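Local coordinates for protein putative transporter (Clostridium difficile 630, PDB 3LV9) that is a putative membrane transporter of the UPF0053 family that may bind flavin adenine dinucleotide, represented here by its paired CBS-domain region, at residues M35-Y39 and I50-E54; D96-I100 and R112-L118; D77-Q81 and L90-R95. One frame throughout, in Å; residues are numbered along the deposited sequence. Where two conformers were deposited one is given.

Contact 1: M35-Y39 and I50-E54; sequences MVCIY and ILKEE. With PO4 (phosphate ion), chain B.
Two pieces of the beta-alpha-beta unit of the first CBS motif face each other here: the extended run 35-39, whose last two residues form strand 38-39, and the closing turn of helix 44-53. Residues 35-39 keep beta-region angles throughout. Helix 50-53 is followed by Glu-54, which leaves helical geometry (phi/psi -79/143) although its N still donates to Ile-50 O at 3.0 Å. The backbones come closest at Val-36 and Ile-50, with 8.5 Å between their CA atoms, a spacing bridged by side chains and not by hydrogen bonds.

Val-36 (t) and Ile-50 (p at chi1, t at chi2) both direct CA-to-CB toward the opposite segment, and Val-36 CG1 lies 4.0 Å from Ile-50 CD1. Ile-50 CD1 is also 4.3 Å from Ile-38 CG1, so the long arm of Ile-50 meets two branched side chains of the extended run. Ile-38 (m, t) starts sideways, yet its CD1 reaches to 4.4 Å from CD2 of Leu-51 (m, t). Glu-54 (m, m) suits the partly exposed margin, where its carboxylate folds against the valine, Glu-54 CD 4.0 Å from Val-36 CG2. Tyr-39 (m) does not touch the helical segment; its OH gives a very short 2.3 Å hydrogen bond to O2 of a phosphate, probably from the crystallisation liquor, which Lys-66 also binds.

Cys-37, pointing away from the helix, forms a disulfide with Cys-62 of strand 58-62, the parallel neighbour of strand 38-39, while Ile-38 and Leu-51 continue inward onto Leu-78 of helix 75-85.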
loop_
_atom_site.group_PDB
_atom_site.type_symbol
_atom_site.label_atom_id
_atom_site.label_comp_id
_atom_site.label_asym_id
_atom_site.label_seq_id
_atom_site.Cartn_x
_atom_site.Cartn_y
_atom_site.Cartn_z
HETATM N N MSE A 35 0.006 12.178 -11.734
HETATM C CA MSE A 35 -0.879 11.852 -10.636
HETATM C C MSE A 35 -2.193 11.287 -11.180
HETATM O O MSE A 35 -2.765 11.818 -12.134
HETATM C CB MSE A 35 -1.095 13.118 -9.807
HETATM C CG MSE A 35 -2.407 13.244 -9.134
HETATM SE SE MSE A 35 -2.481 14.908 -8.115
HETATM C CE MSE A 35 -4.397 15.038 -7.869
ATOM N N VAL A 36 -2.668 10.214 -10.595
ATOM C CA VAL A 36 -3.974 9.726 -10.957
ATOM C C VAL A 36 -5.071 10.102 -9.980
ATOM O O VAL A 36 -5.039 9.721 -8.837
ATOM C CB VAL A 36 -3.952 8.225 -11.132
ATOM C CG1 VAL A 36 -5.353 7.712 -11.199
ATOM C CG2 VAL A 36 -3.192 7.862 -12.428
ATOM N N CYS A 37 -6.055 10.838 -10.477
ATOM C CA CYS A 37 -7.226 11.260 -9.736
ATOM C C CYS A 37 -8.411 10.456 -10.204
ATOM O O CYS A 37 -8.604 10.271 -11.398
ATOM C CB CYS A 37 -7.542 12.752 -10.013
ATOM S SG CYS A 37 -8.168 13.562 -8.512
ATOM N N ILE A 38 -9.237 10.018 -9.268
ATOM C CA ILE A 38 -10.525 9.529 -9.594
ATOM C C ILE A 38 -11.449 10.731 -9.638
ATOM O O ILE A 38 -11.603 11.406 -8.626
ATOM C CB ILE A 38 -11.019 8.595 -8.507
ATOM C CG1 ILE A 38 -10.161 7.323 -8.462
ATOM C CG2 ILE A 38 -12.468 8.201 -8.792
ATOM C CD1 ILE A 38 -10.683 6.282 -7.532
ATOM N N TYR A 39 -12.089 11.009 -10.766
ATOM C CA TYR A 39 -13.031 12.143 -10.812
ATOM C C TYR A 39 -14.396 11.681 -10.284
ATOM O O TYR A 39 -14.766 10.518 -10.452
ATOM C CB TYR A 39 -13.151 12.710 -12.232
ATOM C CG TYR A 39 -11.845 13.279 -12.772
ATOM C CD1 TYR A 39 -11.577 14.631 -12.708
ATOM C CD2 TYR A 39 -10.904 12.473 -13.371
ATOM C CE1 TYR A 39 -10.408 15.159 -13.192
ATOM C CE2 TYR A 39 -9.703 13.008 -13.857
ATOM C CZ TYR A 39 -9.471 14.344 -13.744
ATOM O OH TYR A 39 -8.302 14.887 -14.203
ATOM N N ILE A 50 -8.453 1.594 -13.846
ATOM C CA ILE A 50 -7.262 2.298 -13.370
ATOM C C ILE A 50 -6.740 1.684 -12.075
ATOM O O ILE A 50 -5.549 1.471 -11.992
ATOM C CB ILE A 50 -7.368 3.888 -13.338
ATOM C CG1 ILE A 50 -7.916 4.435 -12.030
ATOM C CG2 ILE A 50 -8.202 4.471 -14.525
ATOM C CD1 ILE A 50 -8.685 5.862 -12.264
ATOM N N LEU A 51 -7.579 1.328 -11.097
ATOM C CA LEU A 51 -7.061 0.596 -9.904
ATOM C C LEU A 51 -6.282 -0.661 -10.271
ATOM O O LEU A 51 -5.263 -0.967 -9.655
ATOM C CB LEU A 51 -8.151 0.196 -8.895
ATOM C CG LEU A 51 -9.097 1.291 -8.402
ATOM C CD1 LEU A 51 -9.644 1.088 -7.011
ATOM C CD2 LEU A 51 -8.451 2.640 -8.519
ATOM N N LYS A 52 -6.756 -1.389 -11.267
ATOM C CA LYS A 52 -6.093 -2.612 -11.701
ATOM C C LYS A 52 -4.700 -2.343 -12.304
ATOM O O LYS A 52 -3.742 -2.997 -11.945
ATOM C CB LYS A 52 -6.962 -3.334 -12.716
ATOM C CG LYS A 52 -6.607 -4.779 -12.897
ATOM C CD LYS A 52 -6.687 -5.257 -14.360
ATOM C CE LYS A 52 -6.069 -6.664 -14.520
ATOM N NZ LYS A 52 -5.517 -6.913 -15.893
ATOM N N GLU A 53 -4.599 -1.381 -13.211
ATOM C CA GLU A 53 -3.344 -1.054 -13.908
ATOM C C GLU A 53 -2.298 -0.432 -12.994
ATOM O O GLU A 53 -1.123 -0.790 -13.039
ATOM C CB GLU A 53 -3.660 -0.056 -15.020
ATOM C CG GLU A 53 -2.501 0.349 -15.925
ATOM C CD GLU A 53 -2.616 1.808 -16.430
ATOM O OE1 GLU A 53 -3.403 2.582 -15.820
ATOM O OE2 GLU A 53 -1.911 2.177 -17.422
ATOM N N GLU A 54 -2.749 0.528 -12.191
ATOM C CA GLU A 54 -1.909 1.258 -11.233
ATOM C C GLU A 54 -1.652 0.450 -9.959
ATOM O O GLU A 54 -2.525 -0.248 -9.474
ATOM C CB GLU A 54 -2.616 2.558 -10.860
ATOM C CG GLU A 54 -2.726 3.551 -11.992
ATOM C CD GLU A 54 -1.439 4.274 -12.218
ATOM O OE1 GLU A 54 -0.818 4.658 -11.195
ATOM O OE2 GLU A 54 -1.043 4.454 -13.404
HETATM P P PO4 B . -6.432 13.395 -16.520
HETATM O O1 PO4 B . -5.939 13.692 -17.919
HETATM O O2 PO4 B . -6.630 14.715 -15.825
HETATM O O3 PO4 B . -7.768 12.696 -16.501
HETATM O O4 PO4 B . -5.381 12.533 -15.861
#

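Contact 2: D96-I100 and R112-L118; sequences DIIYI and RIRKEKL
Strand 98-100 and helix 112-116 run nearly antiparallel, their axes at 164° and 10.1 Å apart at closest approach, as expected for the first strand and the helix of a beta-alpha-beta unit, here that of the second CBS motif, completed by strand 120-124. In CA register Ile-98 faces Ile-113 at 7.6 Å, Ile-100 faces Arg-112 at 8.6 Å and Ile-97 faces Leu-118 at 7.1 Å. The helix ends in a Schellman motif: Lys-117 takes positive phi (69/34), Lys-117 N bonds to Arg-114 O at 3.1 Å, and Leu-118 N bonds weakly to Ile-113 O at 3.5 Å, which turns Leu-118 back toward the strand.

Ile-98 and Ile-100, beta-branched and so at home in a strand, direct CA-to-CB toward the helix, both with chi1 p and chi2 t. Ile-98 CD1 packs tightly on Ile-113 CG1 (m, t) at 3.3 Å. Near the solvent, the aliphatic parts of charged residues cover the isoleucines: Arg-112 CG lies 4.3 Å from Ile-100 CG2, and Glu-116 CG 3.9 Å from Ile-98 CG2. Leu-118 (m, p) closes the end of the contact at the start of the strand, its CD2 lying 3.6 Å from Ile-98 CG2 and only 3.2 Å from Asp-96 O.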
loop_
_atom_site.group_PDB
_atom_site.type_symbol
_atom_site.label_atom_id
_atom_site.label_comp_id
_atom_site.label_asym_id
_atom_site.label_seq_id
_atom_site.Cartn_x
_atom_site.Cartn_y
_atom_site.Cartn_z
ATOM N N ASP A 96 -10.218 12.622 4.349
ATOM C CA ASP A 96 -9.628 13.972 4.224
ATOM C C ASP A 96 -8.164 13.951 3.800
ATOM O O ASP A 96 -7.443 12.985 4.088
ATOM C CB ASP A 96 -9.815 14.756 5.522
ATOM C CG ASP A 96 -11.306 15.179 5.743
ATOM O OD1 ASP A 96 -11.744 16.140 5.045
ATOM O OD2 ASP A 96 -12.036 14.551 6.589
ATOM N N ILE A 97 -7.745 14.986 3.060
ATOM C CA ILE A 97 -6.311 15.208 2.785
ATOM C C ILE A 97 -5.851 16.519 3.449
ATOM O O ILE A 97 -6.653 17.347 3.925
ATOM C CB ILE A 97 -5.918 15.256 1.249
ATOM C CG1 ILE A 97 -6.964 16.010 0.433
ATOM C CG2 ILE A 97 -5.687 13.870 0.628
ATOM C CD1 ILE A 97 -7.023 17.471 0.756
ATOM N N ILE A 98 -4.534 16.679 3.480
ATOM C CA ILE A 98 -3.899 17.947 3.825
ATOM C C ILE A 98 -3.221 18.528 2.579
ATOM O O ILE A 98 -2.897 17.801 1.632
ATOM C CB ILE A 98 -2.873 17.772 4.980
ATOM C CG1 ILE A 98 -1.748 16.803 4.607
ATOM C CG2 ILE A 98 -3.563 17.218 6.243
ATOM C CD1 ILE A 98 -0.564 16.973 5.512
ATOM N N TYR A 99 -3.003 19.835 2.593
ATOM C CA TYR A 99 -2.308 20.517 1.490
ATOM C C TYR A 99 -1.041 21.084 2.050
ATOM O O TYR A 99 -1.051 21.682 3.132
ATOM C CB TYR A 99 -3.143 21.647 0.876
ATOM C CG TYR A 99 -4.482 21.213 0.295
ATOM C CD1 TYR A 99 -4.630 20.961 -1.058
ATOM C CD2 TYR A 99 -5.595 21.048 1.106
ATOM C CE1 TYR A 99 -5.842 20.568 -1.581
ATOM C CE2 TYR A 99 -6.809 20.638 0.574
ATOM C CZ TYR A 99 -6.918 20.396 -0.769
ATOM O OH TYR A 99 -8.138 20.003 -1.306
ATOM N N ILE A 100 0.057 20.858 1.341
ATOM C CA ILE A 100 1.333 21.452 1.697
ATOM C C ILE A 100 1.932 22.151 0.483
ATOM O O ILE A 100 1.668 21.787 -0.657
ATOM C CB ILE A 100 2.325 20.398 2.225
ATOM C CG1 ILE A 100 2.498 19.252 1.233
ATOM C CG2 ILE A 100 1.814 19.780 3.461
ATOM C CD1 ILE A 100 3.809 18.573 1.395
ATOM N N ARG A 112 4.708 17.638 9.615
ATOM C CA ARG A 112 3.351 18.124 9.387
ATOM C C ARG A 112 2.354 16.974 9.234
ATOM O O ARG A 112 1.349 16.905 9.936
ATOM C CB ARG A 112 3.367 18.989 8.116
ATOM C CG ARG A 112 2.080 19.695 7.756
ATOM C CD ARG A 112 1.897 20.983 8.546
ATOM N NE ARG A 112 3.021 21.926 8.451
ATOM C CZ ARG A 112 3.042 23.005 7.673
ATOM N NH1 ARG A 112 2.021 23.292 6.872
ATOM N NH2 ARG A 112 4.100 23.791 7.688
ATOM N N ILE A 113 2.651 16.069 8.308
ATOM C CA ILE A 113 1.765 14.951 7.991
ATOM C C ILE A 113 1.713 14.019 9.162
ATOM O O ILE A 113 0.653 13.466 9.450
ATOM C CB ILE A 113 2.245 14.181 6.734
ATOM C CG1 ILE A 113 2.145 15.074 5.494
ATOM C CG2 ILE A 113 1.423 12.933 6.475
ATOM C CD1 ILE A 113 2.803 14.432 4.282
ATOM N N ARG A 114 2.842 13.850 9.854
ATOM C CA ARG A 114 2.840 13.034 11.044
ATOM C C ARG A 114 1.844 13.665 12.057
ATOM O O ARG A 114 0.972 12.951 12.591
ATOM C CB ARG A 114 4.269 12.834 11.604
ATOM N N LYS A 115 1.920 14.990 12.254
ATOM C CA LYS A 115 1.078 15.705 13.252
ATOM C C LYS A 115 -0.415 15.568 12.984
ATOM O O LYS A 115 -1.191 15.363 13.919
ATOM C CB LYS A 115 1.432 17.199 13.331
ATOM N N GLU A 116 -0.795 15.656 11.706
ATOM C CA GLU A 116 -2.207 15.555 11.277
ATOM C C GLU A 116 -2.754 14.135 11.173
ATOM O O GLU A 116 -3.943 13.969 10.914
ATOM C CB GLU A 116 -2.427 16.195 9.904
ATOM C CG GLU A 116 -1.849 17.551 9.721
ATOM C CD GLU A 116 -2.542 18.613 10.514
ATOM O OE1 GLU A 116 -3.472 18.275 11.287
ATOM O OE2 GLU A 116 -2.135 19.792 10.346
ATOM N N LYS A 117 -1.890 13.131 11.306
ATOM C CA LYS A 117 -2.305 11.725 11.339
ATOM C C LYS A 117 -2.840 11.182 9.993
ATOM O O LYS A 117 -3.690 10.296 9.952
ATOM C CB LYS A 117 -3.329 11.510 12.468
ATOM N N LEU A 118 -2.275 11.676 8.900
ATOM C CA LEU A 118 -2.706 11.317 7.541
ATOM C C LEU A 118 -1.530 10.654 6.820
ATOM O O LEU A 118 -0.403 10.691 7.330
ATOM C CB LEU A 118 -3.204 12.575 6.802
ATOM C CG LEU A 118 -4.671 12.970 7.057
ATOM C CD1 LEU A 118 -4.910 13.517 8.444
ATOM C CD2 LEU A 118 -5.138 13.990 6.069
#

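Contact 3: D77-Q81 and L90-R95; sequences DLYNQ and LEEILR
Ile-93, Gln-81 and Asp-77 bury the most surface where helix 75-85 meets the loop between that helix and strand 98-101. Residues 77-81 are regular helix, with Gln-81 N bonded to Asp-77 O at 3.0 Å. In 90-95, residues 90-92 have helical angles and Ile-93 N returns to Leu-90 O at 3.0 Å, after which Leu-94 and Arg-95 are extended. The CA atoms of Asp-77 and Ile-93 are 6.5 Å apart, the nearest pair.

Ile-93 (p, t) points toward the helix as an apolar wedge. Its CG2 is 3.8 Å from Asp-77 CB and 3.5 Å from Gln-81 NE2, and its CD1 is 4.1 Å from Leu-78 CD2. Leu-78 CD2 also meets Leu-90 CD2 at 4.0 Å, deepening the apolar patch. Gln-81 (m, t), one helical turn beyond Asp-77, reaches across to the loop, with Gln-81 NE2 3.8 Å from Glu-92 CB; its amide suits this buried spot because OE1 accepts a hydrogen bond from Glu-89 N. Asp-77 (m) lies at the exposed end, where its OD2 sits 2.8 Å from Arg-95 NH1. The oxygen stands over the guanidinium face, so this salt bridge is one of charges without a directed N-H.

Beyond the pair, Leu-78 packs on Ile-47 and Leu-51 of helix 44-53, Ile-93 rests on Val-73 of strand 69-74, and Arg-95 bonds through its backbone to Phe-72 of that same strand.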
loop_
_atom_site.group_PDB
_atom_site.type_symbol
_atom_site.label_atom_id
_atom_site.label_comp_id
_atom_site.label_asym_id
_atom_site.label_seq_id
_atom_site.Cartn_x
_atom_site.Cartn_y
_atom_site.Cartn_z
ATOM N N ASP A 77 -11.823 0.093 0.511
ATOM C CA ASP A 77 -13.126 0.708 0.597
ATOM C C ASP A 77 -13.859 0.717 -0.755
ATOM O O ASP A 77 -15.027 0.369 -0.808
ATOM C CB ASP A 77 -12.992 2.137 1.102
ATOM C CG ASP A 77 -12.198 2.246 2.364
ATOM O OD1 ASP A 77 -11.880 1.218 2.984
ATOM O OD2 ASP A 77 -11.890 3.392 2.729
ATOM N N LEU A 78 -13.189 1.114 -1.831
ATOM C CA LEU A 78 -13.815 1.119 -3.146
ATOM C C LEU A 78 -14.305 -0.293 -3.487
ATOM O O LEU A 78 -15.449 -0.505 -3.947
ATOM C CB LEU A 78 -12.842 1.582 -4.246
ATOM C CG LEU A 78 -12.721 3.057 -4.668
ATOM C CD1 LEU A 78 -11.515 3.262 -5.597
ATOM C CD2 LEU A 78 -13.918 3.599 -5.358
ATOM N N TYR A 79 -13.420 -1.266 -3.292
ATOM C CA TYR A 79 -13.683 -2.641 -3.729
ATOM C C TYR A 79 -14.790 -3.216 -2.842
ATOM O O TYR A 79 -15.721 -3.847 -3.349
ATOM C CB TYR A 79 -12.420 -3.503 -3.647
ATOM C CG TYR A 79 -11.381 -3.381 -4.770
ATOM C CD1 TYR A 79 -11.757 -3.130 -6.073
ATOM C CD2 TYR A 79 -10.023 -3.601 -4.528
ATOM C CE1 TYR A 79 -10.837 -3.076 -7.090
ATOM C CE2 TYR A 79 -9.098 -3.546 -5.555
ATOM C CZ TYR A 79 -9.529 -3.276 -6.830
ATOM O OH TYR A 79 -8.679 -3.193 -7.893
ATOM N N ASN A 80 -14.741 -2.972 -1.539
ATOM C CA ASN A 80 -15.833 -3.441 -0.674
ATOM C C ASN A 80 -17.199 -2.838 -1.055
ATOM O O ASN A 80 -18.216 -3.535 -0.960
ATOM C CB ASN A 80 -15.545 -3.158 0.808
ATOM C CG ASN A 80 -14.449 -4.074 1.392
ATOM O OD1 ASN A 80 -14.229 -5.178 0.895
ATOM N ND2 ASN A 80 -13.762 -3.603 2.442
ATOM N N GLN A 81 -17.247 -1.581 -1.508
ATOM C CA GLN A 81 -18.530 -1.029 -1.960
ATOM C C GLN A 81 -19.030 -1.813 -3.143
ATOM O O GLN A 81 -20.183 -2.178 -3.208
ATOM C CB GLN A 81 -18.412 0.442 -2.358
ATOM C CG GLN A 81 -18.502 1.394 -1.210
ATOM C CD GLN A 81 -18.620 2.854 -1.653
ATOM O OE1 GLN A 81 -18.253 3.228 -2.794
ATOM N NE2 GLN A 81 -19.146 3.694 -0.749
ATOM N N LEU A 90 -18.689 7.471 -3.823
ATOM C CA LEU A 90 -17.415 8.052 -3.343
ATOM C C LEU A 90 -17.525 8.844 -2.031
ATOM O O LEU A 90 -16.691 8.734 -1.113
ATOM C CB LEU A 90 -16.819 8.919 -4.442
ATOM C CG LEU A 90 -16.340 8.122 -5.661
ATOM C CD1 LEU A 90 -16.263 9.023 -6.812
ATOM C CD2 LEU A 90 -14.983 7.464 -5.429
ATOM N N GLU A 91 -18.580 9.636 -1.952
ATOM C CA GLU A 91 -18.874 10.474 -0.788
ATOM C C GLU A 91 -18.904 9.715 0.533
ATOM O O GLU A 91 -18.554 10.270 1.570
ATOM C CB GLU A 91 -20.209 11.242 -0.996
ATOM C CG GLU A 91 -21.424 10.370 -1.516
ATOM C CD GLU A 91 -21.343 9.890 -2.996
ATOM O OE1 GLU A 91 -20.739 10.586 -3.865
ATOM O OE2 GLU A 91 -21.921 8.811 -3.295
ATOM N N GLU A 92 -19.331 8.456 0.498
ATOM C CA GLU A 92 -19.455 7.632 1.709
ATOM C C GLU A 92 -18.104 7.047 2.188
ATOM O O GLU A 92 -18.022 6.534 3.335
ATOM C CB GLU A 92 -20.496 6.476 1.516
ATOM C CG GLU A 92 -21.926 6.826 1.972
ATOM C CD GLU A 92 -23.002 5.881 1.436
ATOM O OE1 GLU A 92 -22.704 4.682 1.251
ATOM O OE2 GLU A 92 -24.154 6.326 1.223
ATOM N N ILE A 93 -17.083 7.083 1.331
ATOM C CA ILE A 93 -15.760 6.536 1.690
ATOM C C ILE A 93 -14.664 7.567 1.569
ATOM O O ILE A 93 -13.484 7.264 1.757
ATOM C CB ILE A 93 -15.397 5.305 0.849
ATOM C CG1 ILE A 93 -15.529 5.615 -0.635
ATOM C CG2 ILE A 93 -16.303 4.076 1.266
ATOM C CD1 ILE A 93 -14.926 4.534 -1.534
ATOM N N LEU A 94 -15.069 8.798 1.274
ATOM C CA LEU A 94 -14.123 9.897 1.040
ATOM C C LEU A 94 -13.437 10.252 2.361
ATOM O O LEU A 94 -14.101 10.446 3.370
ATOM C CB LEU A 94 -14.879 11.107 0.462
ATOM C CG LEU A 94 -14.138 12.206 -0.283
ATOM C CD1 LEU A 94 -13.371 11.611 -1.440
ATOM C CD2 LEU A 94 -15.150 13.318 -0.755
ATOM N N ARG A 95 -12.109 10.283 2.330
ATOM C CA ARG A 95 -11.238 10.551 3.503
ATOM C C ARG A 95 -10.457 11.859 3.283
ATOM O O ARG A 95 -10.077 12.160 2.164
ATOM C CB ARG A 95 -10.250 9.400 3.679
ATOM C CG ARG A 95 -10.857 8.108 4.206
ATOM C CD ARG A 95 -9.981 6.892 3.902
ATOM N NE ARG A 95 -9.881 5.952 5.031
ATOM C CZ ARG A 95 -10.852 5.155 5.488
ATOM N NH1 ARG A 95 -12.066 5.145 4.946
ATOM N NH2 ARG A 95 -10.604 4.354 6.519
#

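In the fold
The three contacts follow one another along the chain and trace the two CBS motifs: contact 1 belongs to the first, contact 2 to the second, and contact 3 lies where one passes into the other. Contacts 1 and 3 have centres 14 Å apart and share a core, with Leu-78 CD1 lying 3.2 Å from Leu-51 CD1 and 3.7 Å from Ile-38 CD1. Both also touch the second subunit. Contact 3 hands directly on to contact 2, since Arg-95 precedes Asp-96, although their centres are 20 Å apart. Contacts 1 and 2 occupy equivalent strand-helix positions on opposite sides of the chain's centre, 22 Å between centres. The phosphate sits beside contact 1.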